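Local coordinates for protein DNA polymerase III, beta subunit (Thermotoga maritima, PDB 1VPK) that probably confers processivity on DNA polymerases by forming a head-to-tail ring-shaped homodimer around DNA that tethers them to it, at residues Asn167-Glu172 with Lys208-Val213; Ala201-Ser206 with Val227-Arg232; Ser144-Met149 with Asn215-Thr220. All coordinates share one frame; numbering follows the deposited sequence.

In the fold
The three contacts lie in the central domain of the clamp subunit. Contacts 1 and 3 share helix 207-218, and their centres are about 13 Å apart. They touch where Trp-171 CH2 meets Leu-146 CD1 at 4.2 Å. Contacts 1 and 2 have centres about 10 Å apart and share a sheet, in which strands 168-174 and 201-206 are neighbours. Their backbones pair there, and the rings of Trp-171 and Phe-203 stack. Contacts 2 and 3 lie about 18 Å apart between centres, with nearest atoms about 5 Å apart. Helix 207-218 joins strand 201-206 to strand 224-229, in a second sheet. In sliding clamps such helices line the DNA hole.

Contact 1: residues Asn167-Glu172 with Lys208-Val213; sequences NGVFWE and KSMKEV
The extended backbone of 168-172, with Val-169 and Trp-171, lies against the helical turn 208-213, which brings Met-210 to it. Val-169 and Trp-171, two apart, fall on the same face of the strand and turn toward the helix. The CB of Phe-170 between them points away. Met-210 carries the side-chain contact from the helix. Its chain is bent at chi2 (-59°) and chi3 (-62°), which brings both the sulfur and the terminal methyl to the indole. SD lies at the edge of the Trp-171 ring, near its plane. NE1 of Trp-171 donates a weak hydrogen bond to SD of Met-210, 3.4 Å long and bent to 153°. This is a Met-aromatic contact made at the ring edge. It gives the buried indole N-H a partner. The methyl CE of Met-210 stands 3.9 Å from CZ2 of Trp-171. Two residues earlier on the strand, CG2 of Val-169 packs on CG of Met-210 at 3.8 Å. A water links the start of both segments: OD1 of Asn-167 accepts from it at 2.6 Å, and the backbone N of Lys-208 donates to it at 3.1 Å. Leu-205 and Ile-154 also touch Met-210. The whole is a helix seated on one face of an antiparallel sheet, as in the domains of the beta sliding clamp family.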
loop_
_atom_site.group_PDB
_atom_site.type_symbol
_atom_site.label_atom_id
_atom_site.label_comp_id
_atom_site.label_asym_id
_atom_site.label_seq_id
_atom_site.Cartn_x
_atom_site.Cartn_y
_atom_site.Cartn_z
ATOM N N ASN A 167 16.772 -19.712 -6.642
ATOM C CA ASN A 167 15.420 -19.243 -6.876
ATOM C C ASN A 167 14.415 -20.315 -6.407
ATOM O O ASN A 167 13.711 -20.955 -7.214
ATOM C CB ASN A 167 15.237 -18.943 -8.376
ATOM C CG ASN A 167 13.855 -18.355 -8.705
ATOM O OD1 ASN A 167 13.159 -18.871 -9.549
ATOM N ND2 ASN A 167 13.462 -17.274 -7.993
ATOM N N GLY A 168 14.385 -20.531 -5.095
ATOM C CA GLY A 168 13.597 -21.610 -4.536
ATOM C C GLY A 168 13.961 -21.923 -3.109
ATOM O O GLY A 168 14.750 -21.207 -2.465
ATOM N N VAL A 169 13.358 -22.996 -2.609
ATOM C CA VAL A 169 13.586 -23.469 -1.265
ATOM C C VAL A 169 13.985 -24.932 -1.345
ATOM O O VAL A 169 13.372 -25.730 -2.058
ATOM C CB VAL A 169 12.337 -23.362 -0.370
ATOM C CG1 VAL A 169 12.639 -23.889 1.076
ATOM C CG2 VAL A 169 11.802 -21.938 -0.327
ATOM N N PHE A 170 15.027 -25.246 -0.593
ATOM C CA PHE A 170 15.622 -26.567 -0.567
ATOM C C PHE A 170 15.032 -27.333 0.601
ATOM O O PHE A 170 14.989 -26.836 1.735
ATOM C CB PHE A 170 17.160 -26.430 -0.472
ATOM C CG PHE A 170 17.913 -27.724 -0.704
ATOM C CD1 PHE A 170 17.804 -28.412 -1.908
ATOM C CD2 PHE A 170 18.761 -28.233 0.278
ATOM C CE1 PHE A 170 18.498 -29.590 -2.107
ATOM C CE2 PHE A 170 19.456 -29.431 0.073
ATOM C CZ PHE A 170 19.326 -30.092 -1.112
ATOM N N TRP A 171 14.589 -28.554 0.326
ATOM C CA TRP A 171 14.005 -29.420 1.330
ATOM C C TRP A 171 14.977 -30.545 1.627
ATOM O O TRP A 171 15.409 -31.217 0.703
ATOM C CB TRP A 171 12.698 -30.038 0.824
ATOM C CG TRP A 171 11.595 -29.085 0.502
ATOM C CD1 TRP A 171 11.661 -27.992 -0.305
ATOM C CD2 TRP A 171 10.224 -29.201 0.914
ATOM N NE1 TRP A 171 10.416 -27.374 -0.373
ATOM C CE2 TRP A 171 9.524 -28.103 0.373
ATOM C CE3 TRP A 171 9.524 -30.121 1.705
ATOM C CZ2 TRP A 171 8.148 -27.915 0.581
ATOM C CZ3 TRP A 171 8.183 -29.902 1.958
ATOM C CH2 TRP A 171 7.503 -28.818 1.375
ATOM N N GLU A 172 15.272 -30.776 2.918
ATOM C CA GLU A 172 16.047 -31.922 3.361
ATOM C C GLU A 172 15.278 -32.733 4.369
ATOM O O GLU A 172 14.909 -32.231 5.458
ATOM C CB GLU A 172 17.338 -31.488 4.033
ATOM C CG GLU A 172 18.329 -30.857 3.100
ATOM C CD GLU A 172 19.549 -30.376 3.873
ATOM O OE1 GLU A 172 20.080 -31.131 4.690
ATOM O OE2 GLU A 172 19.941 -29.221 3.692
ATOM N N LYS A 208 8.480 -19.953 -7.471
ATOM C CA LYS A 208 7.099 -19.960 -7.950
ATOM C C LYS A 208 6.303 -21.176 -7.401
ATOM O O LYS A 208 5.168 -21.026 -6.970
ATOM C CB LYS A 208 7.010 -19.857 -9.476
ATOM C CG LYS A 208 5.538 -19.883 -9.940
ATOM C CD LYS A 208 5.111 -18.854 -10.930
ATOM C CE LYS A 208 3.666 -19.142 -11.411
ATOM N NZ LYS A 208 3.570 -19.122 -12.849
ATOM N N SER A 209 6.930 -22.349 -7.357
ATOM C CA SER A 209 6.292 -23.538 -6.825
ATOM C C SER A 209 5.986 -23.358 -5.339
ATOM O O SER A 209 4.902 -23.671 -4.880
ATOM C CB SER A 209 7.159 -24.774 -7.036
ATOM O OG SER A 209 7.153 -25.208 -8.377
ATOM N N MET A 210 6.944 -22.790 -4.622
ATOM C CA MET A 210 6.837 -22.536 -3.188
ATOM C C MET A 210 5.792 -21.540 -2.750
ATOM O O MET A 210 5.182 -21.721 -1.695
ATOM C CB MET A 210 8.223 -22.150 -2.646
ATOM C CG MET A 210 9.185 -23.329 -2.652
ATOM S SD MET A 210 8.634 -24.731 -1.670
ATOM C CE MET A 210 8.530 -24.093 0.020
ATOM N N LYS A 211 5.558 -20.521 -3.578
ATOM C CA LYS A 211 4.464 -19.590 -3.387
ATOM C C LYS A 211 3.085 -20.257 -3.563
ATOM O O LYS A 211 2.092 -19.899 -2.893
ATOM C CB LYS A 211 4.643 -18.401 -4.330
ATOM C CG LYS A 211 5.845 -17.511 -3.893
ATOM C CD LYS A 211 5.982 -16.252 -4.750
ATOM C CE LYS A 211 7.308 -15.403 -4.518
ATOM N NZ LYS A 211 7.689 -14.689 -5.837
ATOM N N GLU A 212 3.023 -21.257 -4.430
ATOM C CA GLU A 212 1.803 -22.030 -4.539
ATOM C C GLU A 212 1.681 -22.917 -3.290
ATOM O O GLU A 212 0.597 -23.058 -2.764
ATOM C CB GLU A 212 1.741 -22.832 -5.856
ATOM C CG GLU A 212 0.543 -23.759 -5.967
ATOM C CD GLU A 212 -0.833 -23.109 -5.774
ATOM O OE1 GLU A 212 -1.039 -21.872 -5.871
ATOM O OE2 GLU A 212 -1.777 -23.883 -5.590
ATOM N N VAL A 213 2.779 -23.483 -2.807
ATOM C CA VAL A 213 2.739 -24.302 -1.580
ATOM C C VAL A 213 2.135 -23.475 -0.445
ATOM O O VAL A 213 1.173 -23.920 0.218
ATOM C CB VAL A 213 4.144 -24.860 -1.214
ATOM C CG1 VAL A 213 4.172 -25.449 0.180
ATOM C CG2 VAL A 213 4.534 -25.945 -2.212
HETATM O O HOH W 1 10.626 -19.520 -9.602
#

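Contact 2: residues Ala201-Ser206 with Val227-Arg232; sequences ASFLLS and VRYDGR
Phe-203 and Tyr-229 form the aromatic part of the contact. CD2 of Phe-203 sits 3.7 Å above the plane of the Tyr-229 ring, over its centre. The ring planes are turned 35° from each other and the centroids are 4.8 Å apart, so the pair is oblique. The two side chains run past each other in opposite directions. CG of Phe-203 takes the crowded position between its backbone N and carbonyl carbon (chi1 50°), and this carries the CD2 edge of the ring over the tyrosine. The other face of the Tyr-229 ring is covered by the backbone N of Gly-231, 3.5 Å above the ring centre. The tyrosine ring is thus held between a phenylalanine and its own following turn.

Apolar contacts extend the patch. CB of Ala-201 touches CD2 of Tyr-229 at 4.1 Å, and CB of Phe-203 lies 3.9 Å from CE1 of Tyr-229. Val-234 touches both aromatic side chains. OH of Tyr-229 is 3.6 Å from O of Ser-202, a packing approach only.

The strands belong to different antiparallel sheets, each of which continues into a neighbouring domain. The axes of segments 201-206 and 227-229 cross at 92° and come within 9.6 Å. The rings fill the angle between them, in a clamp domain whose sheets pack against its two helices.

Hydrogen bonding shapes the turn after strand 224-229, which is an Asx turn. N of Arg-232 donates to OD1 of Asp-230 at 2.9 Å, nearly along the C-O axis of the carboxylate. The same OD1 accepts from the backbone N of Arg-233, and OD2 of Asp-230 takes the backbone N of Glu-134.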
loop_
_atom_site.group_PDB
_atom_site.type_symbol
_atom_site.label_atom_id
_atom_site.label_comp_id
_atom_site.label_asym_id
_atom_site.label_seq_id
_atom_site.Cartn_x
_atom_site.Cartn_y
_atom_site.Cartn_z
ATOM N N ALA A 201 15.936 -37.894 1.973
ATOM C CA ALA A 201 15.697 -37.311 0.658
ATOM C C ALA A 201 15.975 -35.837 0.687
ATOM O O ALA A 201 15.922 -35.207 1.749
ATOM C CB ALA A 201 14.252 -37.560 0.211
ATOM N N SER A 202 16.257 -35.270 -0.484
ATOM C CA SER A 202 16.350 -33.809 -0.638
ATOM C C SER A 202 16.032 -33.404 -2.082
ATOM O O SER A 202 16.183 -34.209 -3.004
ATOM C CB SER A 202 17.740 -33.309 -0.210
ATOM O OG SER A 202 18.701 -33.705 -1.167
ATOM N N PHE A 203 15.541 -32.168 -2.248
ATOM C CA PHE A 203 15.152 -31.633 -3.536
ATOM C C PHE A 203 14.995 -30.101 -3.440
ATOM O O PHE A 203 14.743 -29.549 -2.374
ATOM C CB PHE A 203 13.844 -32.271 -4.003
ATOM C CG PHE A 203 12.729 -32.262 -2.967
ATOM C CD1 PHE A 203 11.881 -31.151 -2.838
ATOM C CD2 PHE A 203 12.518 -33.386 -2.148
ATOM C CE1 PHE A 203 10.863 -31.140 -1.901
ATOM C CE2 PHE A 203 11.486 -33.398 -1.216
ATOM C CZ PHE A 203 10.668 -32.282 -1.073
ATOM N N LEU A 204 15.115 -29.436 -4.582
ATOM C CA LEU A 204 14.893 -28.002 -4.679
ATOM C C LEU A 204 13.563 -27.753 -5.403
ATOM O O LEU A 204 13.322 -28.299 -6.469
ATOM C CB LEU A 204 16.036 -27.387 -5.461
ATOM C CG LEU A 204 16.041 -25.878 -5.699
ATOM C CD1 LEU A 204 16.097 -25.070 -4.457
ATOM C CD2 LEU A 204 17.184 -25.511 -6.634
ATOM N N LEU A 205 12.683 -26.980 -4.784
ATOM C CA LEU A 205 11.494 -26.495 -5.472
ATOM C C LEU A 205 11.677 -25.004 -5.744
ATOM O O LEU A 205 12.242 -24.259 -4.902
ATOM C CB LEU A 205 10.238 -26.753 -4.634
ATOM C CG LEU A 205 9.870 -28.218 -4.316
ATOM C CD1 LEU A 205 8.650 -28.242 -3.429
ATOM C CD2 LEU A 205 9.661 -29.091 -5.584
ATOM N N SER A 206 11.218 -24.577 -6.915
ATOM C CA SER A 206 11.350 -23.191 -7.396
ATOM C C SER A 206 10.577 -22.247 -6.494
ATOM O O SER A 206 9.657 -22.664 -5.764
ATOM C CB SER A 206 10.846 -23.029 -8.848
ATOM O OG SER A 206 9.401 -22.968 -8.920
ATOM N N VAL A 227 2.980 -35.126 1.537
ATOM C CA VAL A 227 4.032 -34.784 0.574
ATOM C C VAL A 227 4.593 -36.074 0.040
ATOM O O VAL A 227 4.877 -36.956 0.814
ATOM C CB VAL A 227 5.170 -34.034 1.254
ATOM C CG1 VAL A 227 6.351 -33.813 0.287
ATOM C CG2 VAL A 227 4.629 -32.687 1.850
ATOM N N ARG A 228 4.758 -36.174 -1.261
ATOM C CA ARG A 228 5.392 -37.345 -1.901
ATOM C C ARG A 228 6.403 -36.903 -2.948
ATOM O O ARG A 228 6.130 -36.000 -3.770
ATOM C CB ARG A 228 4.363 -38.258 -2.570
ATOM C CG ARG A 228 4.947 -39.628 -3.029
ATOM C CD ARG A 228 3.833 -40.601 -3.476
ATOM N NE ARG A 228 3.037 -40.036 -4.563
ATOM C CZ ARG A 228 1.858 -39.418 -4.427
ATOM N NH1 ARG A 228 1.294 -39.242 -3.231
ATOM N NH2 ARG A 228 1.245 -38.922 -5.507
ATOM N N TYR A 229 7.559 -37.542 -2.928
ATOM C CA TYR A 229 8.632 -37.215 -3.830
ATOM C C TYR A 229 9.030 -38.458 -4.589
ATOM O O TYR A 229 9.315 -39.495 -3.966
ATOM C CB TYR A 229 9.806 -36.677 -3.014
ATOM C CG TYR A 229 11.120 -36.496 -3.768
ATOM C CD1 TYR A 229 11.192 -35.700 -4.866
ATOM C CD2 TYR A 229 12.306 -37.106 -3.325
ATOM C CE1 TYR A 229 12.387 -35.522 -5.570
ATOM C CE2 TYR A 229 13.536 -36.911 -4.020
ATOM C CZ TYR A 229 13.546 -36.100 -5.140
ATOM O OH TYR A 229 14.695 -35.873 -5.880
ATOM N N ASP A 230 9.065 -38.372 -5.922
ATOM C CA ASP A 230 9.405 -39.565 -6.747
ATOM C C ASP A 230 10.743 -39.498 -7.478
ATOM O O ASP A 230 11.040 -40.358 -8.307
ATOM C CB ASP A 230 8.261 -39.936 -7.726
ATOM C CG ASP A 230 8.015 -38.888 -8.800
ATOM O OD1 ASP A 230 8.863 -37.981 -8.989
ATOM O OD2 ASP A 230 6.928 -38.963 -9.433
ATOM N N GLY A 231 11.567 -38.517 -7.144
ATOM C CA GLY A 231 12.849 -38.323 -7.833
ATOM C C GLY A 231 12.770 -37.233 -8.883
ATOM O O GLY A 231 13.781 -36.680 -9.277
ATOM N N ARG A 232 11.565 -36.942 -9.376
ATOM C CA ARG A 232 11.395 -35.921 -10.407
ATOM C C ARG A 232 10.362 -34.892 -10.055
ATOM O O ARG A 232 10.507 -33.746 -10.448
ATOM C CB ARG A 232 11.027 -36.549 -11.768
ATOM C CG ARG A 232 12.102 -37.466 -12.322
ATOM C CD ARG A 232 11.645 -38.941 -12.373
#

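Contact 3: residues Ser144-Met149 with Asn215-Thr220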
loop_
_atom_site.group_PDB
_atom_site.type_symbol
_atom_site.label_atom_id
_atom_site.label_comp_id
_atom_site.label_asym_id
_atom_site.label_seq_id
_atom_site.Cartn_x
_atom_site.Cartn_y
_atom_site.Cartn_z
ATOM N N SER A 144 -0.170 -26.295 9.770
ATOM C CA SER A 144 0.274 -25.061 10.425
ATOM C C SER A 144 1.794 -25.041 10.635
ATOM O O SER A 144 2.431 -24.016 10.473
ATOM C CB SER A 144 -0.404 -24.918 11.797
ATOM O OG SER A 144 -1.776 -25.316 11.733
ATOM N N LEU A 145 2.364 -26.177 11.016
ATOM C CA LEU A 145 3.813 -26.274 11.187
ATOM C C LEU A 145 4.556 -26.015 9.889
ATOM O O LEU A 145 5.529 -25.279 9.841
ATOM C CB LEU A 145 4.174 -27.679 11.662
ATOM C CG LEU A 145 5.628 -27.895 12.092
ATOM C CD1 LEU A 145 5.910 -27.037 13.309
ATOM C CD2 LEU A 145 5.830 -29.353 12.452
ATOM N N LEU A 146 4.122 -26.669 8.827
ATOM C CA LEU A 146 4.789 -26.496 7.537
ATOM C C LEU A 146 4.623 -25.061 7.019
ATOM O O LEU A 146 5.557 -24.496 6.496
ATOM C CB LEU A 146 4.273 -27.496 6.527
ATOM C CG LEU A 146 4.959 -27.439 5.153
ATOM C CD1 LEU A 146 6.439 -27.754 5.254
ATOM C CD2 LEU A 146 4.235 -28.397 4.183
ATOM N N GLU A 147 3.443 -24.476 7.205
ATOM C CA GLU A 147 3.210 -23.075 6.839
ATOM C C GLU A 147 4.208 -22.148 7.483
ATOM O O GLU A 147 4.812 -21.319 6.820
ATOM C CB GLU A 147 1.806 -22.608 7.245
ATOM C CG GLU A 147 1.400 -21.288 6.583
ATOM C CD GLU A 147 1.695 -20.013 7.414
ATOM O OE1 GLU A 147 1.898 -20.087 8.655
ATOM O OE2 GLU A 147 1.686 -18.894 6.825
ATOM N N GLU A 148 4.351 -22.300 8.801
ATOM C CA GLU A 148 5.319 -21.551 9.607
ATOM C C GLU A 148 6.764 -21.721 9.143
ATOM O O GLU A 148 7.505 -20.740 9.000
ATOM C CB GLU A 148 5.151 -21.942 11.086
ATOM C CG GLU A 148 6.258 -21.494 12.022
ATOM C CD GLU A 148 5.939 -21.824 13.514
ATOM O OE1 GLU A 148 5.079 -22.720 13.762
ATOM O OE2 GLU A 148 6.537 -21.174 14.418
ATOM N N MET A 149 7.166 -22.956 8.891
ATOM C CA MET A 149 8.487 -23.206 8.391
ATOM C C MET A 149 8.695 -22.496 7.053
ATOM O O MET A 149 9.733 -21.880 6.847
ATOM C CB MET A 149 8.720 -24.699 8.215
ATOM C CG MET A 149 8.655 -25.533 9.524
ATOM S SD MET A 149 9.058 -27.252 9.211
ATOM C CE MET A 149 10.779 -27.078 8.803
ATOM N N ASN A 215 0.319 -20.815 -0.694
ATOM C CA ASN A 215 -1.065 -20.482 -1.029
ATOM C C ASN A 215 -2.002 -21.613 -0.600
ATOM O O ASN A 215 -3.079 -21.395 -0.023
ATOM C CB ASN A 215 -1.164 -20.259 -2.544
ATOM C CG ASN A 215 -2.496 -19.750 -2.964
ATOM O OD1 ASN A 215 -3.008 -18.789 -2.395
ATOM N ND2 ASN A 215 -3.067 -20.369 -3.984
ATOM N N VAL A 216 -1.573 -22.831 -0.892
ATOM C CA VAL A 216 -2.313 -24.035 -0.495
ATOM C C VAL A 216 -2.501 -24.101 1.049
ATOM O O VAL A 216 -3.644 -24.196 1.569
ATOM C CB VAL A 216 -1.587 -25.319 -1.011
ATOM C CG1 VAL A 216 -2.192 -26.566 -0.408
ATOM C CG2 VAL A 216 -1.720 -25.399 -2.492
ATOM N N LEU A 217 -1.392 -23.951 1.744
ATOM C CA LEU A 217 -1.356 -24.045 3.212
ATOM C C LEU A 217 -2.174 -22.943 3.863
ATOM O O LEU A 217 -2.869 -23.187 4.862
ATOM C CB LEU A 217 0.085 -24.001 3.707
ATOM C CG LEU A 217 1.025 -25.100 3.228
ATOM C CD1 LEU A 217 2.449 -24.818 3.626
ATOM C CD2 LEU A 217 0.609 -26.491 3.722
ATOM N N ASP A 218 -2.091 -21.726 3.318
ATOM C CA ASP A 218 -2.862 -20.611 3.844
ATOM C C ASP A 218 -4.333 -20.784 3.567
ATOM O O ASP A 218 -5.118 -20.121 4.222
ATOM C CB ASP A 218 -2.373 -19.237 3.326
ATOM C CG ASP A 218 -0.931 -18.877 3.819
ATOM O OD1 ASP A 218 -0.470 -19.397 4.875
ATOM O OD2 ASP A 218 -0.248 -18.069 3.131
ATOM N N ASN A 219 -4.723 -21.685 2.660
ATOM C CA ASN A 219 -6.130 -21.858 2.311
ATOM C C ASN A 219 -6.712 -23.231 2.528
ATOM O O ASN A 219 -7.757 -23.548 1.989
ATOM C CB ASN A 219 -6.363 -21.414 0.853
ATOM C CG ASN A 219 -6.193 -19.958 0.689
ATOM O OD1 ASN A 219 -7.095 -19.203 0.944
ATOM N ND2 ASN A 219 -5.028 -19.548 0.312
ATOM N N THR A 220 -6.067 -24.057 3.328
ATOM C CA THR A 220 -6.696 -25.302 3.759
ATOM C C THR A 220 -7.012 -25.264 5.268
ATOM O O THR A 220 -6.264 -24.715 6.070
ATOM C CB THR A 220 -5.874 -26.570 3.372
ATOM O OG1 THR A 220 -6.574 -27.741 3.814
ATOM C CG2 THR A 220 -4.548 -26.575 4.003
#
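Leu-217 and Asp-218, which meet Leu-146 and Glu-147 of helix 143-153, lie in the chain between Asn-215 and Asn-219, two residues that are bonded to each other. ND2 of Asn-219 donates to O of Asn-215 over 2.7 Å. The bond is nearly straight (173°), lies in the carbonyl plane and uses a lone pair of the oxygen. The backbone N of Asn-219 adds a bond to O of Val-216. Leu-217 provides the apolar part of the contact. Its CD1 reaches between the two residues of the other helix, 3.7 Å from N of Glu-147 and 3.9 Å from CG of Leu-146. The leucine side chains cross at about a right angle. Their packing joins helices 143-153 and 207-218 of the central domain. Glu-147 starts with CG anti to its N (chi1 -166°) and then bends at chi2, and its aliphatic part passes beside CB of Leu-217. The bend brings its carboxylate to that of Asp-218. OE2 of Glu-147 is 3.0 Å from OD1 of Asp-218, with the carboxylate planes 58° apart. With an alanine here in place of Glu-147, CB would stay, but the loss of the rest is likely to uncover part of Leu-217 and leave Asp-218 without the acid beside it. Two acids this close would repel if both were ionised. The pair is therefore likely to raise the pKa of one of them, although Asp-218 is exposed and solvent would probably moderate the repulsion.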